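Local structure of zinc-binding protein TroA (Treponema pallidum, 1K0F) at residues Y178-K183 with H266-I271; A148-K153 with G172-A177. The protein binds zinc with high affinity and specificity in the periplasm and delivers it to the membrane permease of the TroABC transporter for import into the cytoplasm. All blocks are in the same frame, centred on the assembly; numbering follows the deposited sequence.

Contact 1 of 2, residues Y178-K183 with H266-I271; sequences YGFEVK and HNIDTI
The ring of F180 reaches across to two isoleucines, I268 and I271, that stand one helical turn apart on the helix 260-273. The side chains of F180 and I268 cross at about a right angle: the terminal methyl of the isoleucine, CD1, comes to the far end of the ring, 3.9 Å from F180 CE1, and sits almost as near to CZ. On the other flank the branch methyl of I271 takes part, with CG2 lying 4.2 Å from F180 CE2. Both methyls approach the ring obliquely. F180 CG is turned anti to its own carbonyl carbon (chi1 -84°), which carries the ring from the chain toward the helix. The backbones stay well apart, F180 CA and I271 CA being 10.4 Å from each other, and the side chains bridge the interval.

G179, the first residue to leave the helix 172-178, has a positive phi of 64° and turns the chain into the strand 181-184. The turn leads directly to F180, whose ring also stacks on that of F174 and touches A154. I268 is packed in addition against Y149 and V150 of the helix 129-156, while I271 rests on L164 and L245, so the contact belongs to the hydrophobic core of the C-terminal domain. Within the second segment, T270 OG1 donates to H266 O at 3.0 Å from 36° above the carbonyl plane, and T270 N reaches the same oxygen from the opposite face, two donors gripping one carbonyl.

Across the segments there is no hydrogen bond and no salt bridge. The chemistry is that of carbon against carbon, which implies that burial and the fit of ring and methyls, rather than directed bonds, join this strand entrance to the helix near the C-terminus.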
loop_
_atom_site.group_PDB
_atom_site.type_symbol
_atom_site.label_atom_id
_atom_site.label_comp_id
_atom_site.label_asym_id
_atom_site.label_seq_id
_atom_site.Cartn_x
_atom_site.Cartn_y
_atom_site.Cartn_z
ATOM N N TYR A 178 10.125 -0.031 10.525
ATOM C CA TYR A 178 9.845 -0.491 11.876
ATOM C C TYR A 178 10.525 -1.796 12.296
ATOM O O TYR A 178 10.170 -2.381 13.323
ATOM C CB TYR A 178 8.327 -0.578 12.037
ATOM C CG TYR A 178 7.632 0.573 11.339
ATOM C CD1 TYR A 178 7.485 1.808 11.971
ATOM C CD2 TYR A 178 7.188 0.452 10.022
ATOM C CE1 TYR A 178 6.920 2.898 11.309
ATOM C CE2 TYR A 178 6.620 1.539 9.351
ATOM C CZ TYR A 178 6.493 2.757 10.001
ATOM O OH TYR A 178 5.958 3.837 9.345
ATOM N N GLY A 179 11.500 -2.239 11.504
ATOM C CA GLY A 179 12.244 -3.454 11.818
ATOM C C GLY A 179 11.474 -4.763 11.842
ATOM O O GLY A 179 11.002 -5.209 12.888
ATOM N N PHE A 180 11.357 -5.390 10.678
ATOM C CA PHE A 180 10.652 -6.656 10.558
ATOM C C PHE A 180 11.347 -7.488 9.485
ATOM O O PHE A 180 11.663 -6.995 8.394
ATOM C CB PHE A 180 9.189 -6.430 10.152
ATOM C CG PHE A 180 8.263 -6.132 11.306
ATOM C CD1 PHE A 180 7.877 -4.826 11.587
ATOM C CD2 PHE A 180 7.749 -7.160 12.088
ATOM C CE1 PHE A 180 6.987 -4.549 12.623
ATOM C CE2 PHE A 180 6.859 -6.892 13.129
ATOM C CZ PHE A 180 6.478 -5.584 13.395
ATOM N N GLU A 181 11.619 -8.745 9.806
ATOM C CA GLU A 181 12.239 -9.619 8.834
ATOM C C GLU A 181 11.068 -10.015 7.948
ATOM O O GLU A 181 10.265 -10.871 8.304
ATOM C CB GLU A 181 12.839 -10.848 9.518
ATOM C CG GLU A 181 13.281 -11.932 8.553
ATOM C CD GLU A 181 14.664 -12.454 8.860
ATOM O OE1 GLU A 181 15.451 -11.722 9.504
ATOM O OE2 GLU A 181 14.960 -13.598 8.455
ATOM N N VAL A 182 10.948 -9.365 6.804
ATOM C CA VAL A 182 9.845 -9.677 5.922
ATOM C C VAL A 182 10.214 -10.607 4.782
ATOM O O VAL A 182 11.360 -10.657 4.334
ATOM C CB VAL A 182 9.236 -8.400 5.350
ATOM C CG1 VAL A 182 8.630 -7.587 6.475
ATOM C CG2 VAL A 182 10.295 -7.598 4.615
ATOM N N LYS A 183 9.220 -11.355 4.328
ATOM C CA LYS A 183 9.380 -12.292 3.237
ATOM C C LYS A 183 7.990 -12.389 2.650
ATOM O O LYS A 183 7.010 -12.272 3.376
ATOM C CB LYS A 183 9.813 -13.657 3.763
ATOM C CG LYS A 183 11.205 -13.684 4.398
ATOM C CD LYS A 183 12.252 -14.197 3.410
ATOM C CE LYS A 183 13.610 -14.429 4.060
ATOM N NZ LYS A 183 13.575 -14.147 5.531
ATOM N N HIS A 266 -4.688 -1.592 11.146
ATOM C CA HIS A 266 -5.127 -2.969 11.091
ATOM C C HIS A 266 -3.919 -3.846 10.875
ATOM O O HIS A 266 -3.777 -4.895 11.502
ATOM C CB HIS A 266 -6.082 -3.209 9.932
ATOM C CG HIS A 266 -6.079 -4.627 9.449
ATOM N ND1 HIS A 266 -6.972 -5.570 9.907
ATOM C CD2 HIS A 266 -5.220 -5.285 8.634
ATOM C CE1 HIS A 266 -6.667 -6.745 9.387
ATOM N NE2 HIS A 266 -5.605 -6.598 8.619
ATOM N N ASN A 267 -3.055 -3.410 9.970
ATOM C CA ASN A 267 -1.866 -4.177 9.634
ATOM C C ASN A 267 -1.006 -4.497 10.850
ATOM O O ASN A 267 -0.904 -5.656 11.245
ATOM C CB ASN A 267 -1.058 -3.436 8.559
ATOM C CG ASN A 267 -1.508 -3.796 7.129
ATOM O OD1 ASN A 267 -2.552 -4.427 6.922
ATOM N ND2 ASN A 267 -0.715 -3.388 6.143
ATOM N N ILE A 268 -0.393 -3.479 11.452
ATOM C CA ILE A 268 0.451 -3.681 12.631
ATOM C C ILE A 268 -0.303 -4.367 13.762
ATOM O O ILE A 268 0.256 -5.198 14.480
ATOM C CB ILE A 268 1.027 -2.336 13.156
ATOM C CG1 ILE A 268 2.388 -2.583 13.786
ATOM C CG2 ILE A 268 0.101 -1.704 14.193
ATOM C CD1 ILE A 268 3.436 -2.922 12.780
ATOM N N ASP A 269 -1.576 -4.033 13.931
ATOM C CA ASP A 269 -2.338 -4.665 14.988
ATOM C C ASP A 269 -2.292 -6.147 14.684
ATOM O O ASP A 269 -1.624 -6.911 15.364
ATOM C CB ASP A 269 -3.785 -4.159 14.979
ATOM C CG ASP A 269 -3.921 -2.786 15.608
ATOM O OD1 ASP A 269 -2.903 -2.080 15.706
ATOM O OD2 ASP A 269 -5.048 -2.414 15.998
ATOM N N THR A 270 -2.990 -6.541 13.625
ATOM C CA THR A 270 -3.058 -7.936 13.207
ATOM C C THR A 270 -1.732 -8.682 13.282
ATOM O O THR A 270 -1.665 -9.799 13.801
ATOM C CB THR A 270 -3.585 -8.030 11.769
ATOM O OG1 THR A 270 -4.965 -7.645 11.753
ATOM C CG2 THR A 270 -3.441 -9.449 11.230
ATOM N N ILE A 271 -0.675 -8.053 12.777
ATOM C CA ILE A 271 0.639 -8.682 12.744
ATOM C C ILE A 271 1.241 -8.964 14.111
ATOM O O ILE A 271 1.397 -10.127 14.491
ATOM C CB ILE A 271 1.630 -7.847 11.912
ATOM C CG1 ILE A 271 1.221 -7.886 10.437
ATOM C CG2 ILE A 271 3.051 -8.395 12.062
ATOM C CD1 ILE A 271 2.018 -6.959 9.575
#

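Contact 2 of 2, residues A148-K153 with G172-A177; sequences AYVRRK and GYFSRA
V150 and F174 are brought together by matching first torsions: V150 CG1 lies anti to the backbone N (chi1 177°) and F174 CG does likewise (chi1 174°), which lets the far part of the F174 ring come up to the valine methyl. The helix of V150 and R151, 129-156, is the long backbone helix that joins the two domains in this family of solute-binding proteins; F174 and A177 lie on the short helix 172-178 of the C-terminal domain. V150 CG1 meets the ring of F174 at CE1, 4.0 Å away, approaching obliquely, and both residues are buried. I268 of the helix 260-273 touches V150 and F174 alike, which makes this pair part of a three-helix junction.

The helices come nearest at R151 and A177, whose CA atoms are 7.8 Å apart. Here the side chain of R151 leaves its helix extended and then bends at chi3, and as modelled one face of the guanidinium lies over A177 O. The approach of NH2 to this oxygen is too short and too poorly angled for a hydrogen bond, so the detail of this exposed group is doubtful. D147 offers R151 only a long, weak ion pair. The firm part of the interface is therefore apolar, with the arginine lying at its outer edge.

The F174 side chain lies about 8 Å from that of the zinc ligand H102, near the metal site without belonging to it. At the start of its helix, G172 O accepts two bonds: R176 N donates to G172 O at 2.8 Å, and S175 OG donates to G172 O at 2.6 Å, in the carbonyl plane and on a lone pair.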
loop_
_atom_site.group_PDB
_atom_site.type_symbol
_atom_site.label_atom_id
_atom_site.label_comp_id
_atom_site.label_asym_id
_atom_site.label_seq_id
_atom_site.Cartn_x
_atom_site.Cartn_y
_atom_site.Cartn_z
ATOM N N ALA A 148 4.314 6.813 14.382
ATOM C CA ALA A 148 4.770 6.621 15.749
ATOM C C ALA A 148 4.217 5.318 16.286
ATOM O O ALA A 148 4.964 4.453 16.740
ATOM C CB ALA A 148 4.314 7.780 16.616
ATOM N N TYR A 149 2.897 5.195 16.214
ATOM C CA TYR A 149 2.171 4.025 16.686
ATOM C C TYR A 149 2.738 2.737 16.103
ATOM O O TYR A 149 3.035 1.801 16.838
ATOM C CB TYR A 149 0.693 4.180 16.317
ATOM C CG TYR A 149 -0.195 2.987 16.608
ATOM C CD1 TYR A 149 -0.877 2.878 17.823
ATOM C CD2 TYR A 149 -0.405 1.996 15.644
ATOM C CE1 TYR A 149 -1.751 1.819 18.068
ATOM C CE2 TYR A 149 -1.277 0.934 15.880
ATOM C CZ TYR A 149 -1.945 0.855 17.090
ATOM O OH TYR A 149 -2.830 -0.175 17.314
ATOM N N VAL A 150 2.898 2.700 14.784
ATOM C CA VAL A 150 3.420 1.516 14.111
ATOM C C VAL A 150 4.825 1.169 14.575
ATOM O O VAL A 150 5.237 0.012 14.513
ATOM C CB VAL A 150 3.429 1.694 12.581
ATOM C CG1 VAL A 150 4.042 0.468 11.915
ATOM C CG2 VAL A 150 2.006 1.917 12.080
ATOM N N ARG A 151 5.577 2.170 15.017
ATOM C CA ARG A 151 6.919 1.896 15.501
ATOM C C ARG A 151 6.779 1.387 16.927
ATOM O O ARG A 151 7.326 0.342 17.270
ATOM C CB ARG A 151 7.796 3.147 15.471
ATOM C CG ARG A 151 9.290 2.808 15.425
ATOM C CD ARG A 151 10.160 4.021 15.098
ATOM N NE ARG A 151 11.078 3.768 13.988
ATOM C CZ ARG A 151 11.028 4.409 12.824
ATOM N NH1 ARG A 151 10.107 5.343 12.612
ATOM N NH2 ARG A 151 11.902 4.122 11.868
ATOM N N ARG A 152 6.041 2.125 17.751
ATOM C CA ARG A 152 5.812 1.713 19.128
ATOM C C ARG A 152 5.373 0.261 19.053
ATOM O O ARG A 152 6.062 -0.636 19.534
ATOM C CB ARG A 152 4.704 2.564 19.759
ATOM C CG ARG A 152 4.146 2.010 21.074
ATOM C CD ARG A 152 3.168 2.987 21.725
ATOM N NE ARG A 152 2.466 3.795 20.730
ATOM C CZ ARG A 152 1.662 4.814 21.018
ATOM N NH1 ARG A 152 1.448 5.167 22.279
ATOM N NH2 ARG A 152 1.065 5.483 20.043
ATOM N N LYS A 153 4.223 0.048 18.420
ATOM C CA LYS A 153 3.653 -1.281 18.231
ATOM C C LYS A 153 4.714 -2.303 17.824
ATOM O O LYS A 153 4.901 -3.319 18.491
ATOM C CB LYS A 153 2.559 -1.227 17.165
ATOM C CG LYS A 153 1.166 -1.132 17.739
ATOM C CD LYS A 153 0.718 -2.478 18.266
ATOM C CE LYS A 153 -0.702 -2.423 18.789
ATOM N NZ LYS A 153 -1.311 -3.783 18.856
ATOM N N GLY A 172 8.699 -4.087 2.200
ATOM C CA GLY A 172 10.110 -3.764 2.316
ATOM C C GLY A 172 10.358 -2.529 3.175
ATOM O O GLY A 172 11.160 -2.577 4.116
ATOM N N TYR A 173 9.685 -1.422 2.851
ATOM C CA TYR A 173 9.840 -0.190 3.622
ATOM C C TYR A 173 9.284 -0.411 5.019
ATOM O O TYR A 173 9.779 0.149 5.992
ATOM C CB TYR A 173 9.095 0.964 2.966
ATOM C CG TYR A 173 9.605 1.340 1.600
ATOM C CD1 TYR A 173 10.179 2.585 1.365
ATOM C CD2 TYR A 173 9.436 0.484 0.519
ATOM C CE1 TYR A 173 10.558 2.970 0.081
ATOM C CE2 TYR A 173 9.809 0.863 -0.758
ATOM C CZ TYR A 173 10.366 2.097 -0.976
ATOM O OH TYR A 173 10.701 2.458 -2.260
ATOM N N PHE A 174 8.242 -1.228 5.114
ATOM C CA PHE A 174 7.645 -1.525 6.407
ATOM C C PHE A 174 8.735 -2.175 7.265
ATOM O O PHE A 174 8.880 -1.869 8.451
ATOM C CB PHE A 174 6.452 -2.478 6.236
ATOM C CG PHE A 174 5.855 -2.950 7.534
ATOM C CD1 PHE A 174 4.927 -2.168 8.216
ATOM C CD2 PHE A 174 6.234 -4.179 8.080
ATOM C CE1 PHE A 174 4.389 -2.600 9.420
ATOM C CE2 PHE A 174 5.704 -4.621 9.282
ATOM C CZ PHE A 174 4.781 -3.833 9.956
ATOM N N SER A 175 9.510 -3.059 6.644
ATOM C CA SER A 175 10.585 -3.742 7.337
ATOM C C SER A 175 11.680 -2.743 7.681
ATOM O O SER A 175 12.114 -2.662 8.831
ATOM C CB SER A 175 11.149 -4.864 6.457
ATOM O OG SER A 175 12.202 -4.407 5.617
ATOM N N ARG A 176 12.108 -1.969 6.687
ATOM C CA ARG A 176 13.163 -0.983 6.880
ATOM C C ARG A 176 12.790 0.084 7.905
ATOM O O ARG A 176 13.641 0.562 8.653
ATOM C CB ARG A 176 13.501 -0.317 5.544
ATOM C CG ARG A 176 14.446 0.866 5.655
ATOM C CD ARG A 176 14.816 1.401 4.286
ATOM N NE ARG A 176 14.003 2.556 3.925
ATOM C CZ ARG A 176 14.249 3.363 2.896
ATOM N NH1 ARG A 176 15.293 3.146 2.109
ATOM N NH2 ARG A 176 13.449 4.396 2.656
ATOM N N ALA A 177 11.506 0.428 7.955
ATOM C CA ALA A 177 11.013 1.471 8.854
ATOM C C ALA A 177 10.838 1.066 10.304
ATOM O O ALA A 177 11.349 1.729 11.202
ATOM C CB ALA A 177 9.697 2.025 8.330
#

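The two contacts lie 7 Å apart between centres. Contact 2 is complete, at the helix 172-178, before contact 1 begins at the turn into the strand 181-184. They adjoin directly, and a probable hydrogen bond joins Y149 OH to D269 OD1. Together they gather the helices 129-156, 172-178 and 260-273 beside the parallel pair of strands 163-166 and 181-184. The domain-spanning helix is thus packed into one core with C-terminal-domain elements whose F174 and I271 side chains lie some 8 to 12 Å from those of the zinc ligands H102 and H168, in this zinc-free, closed form.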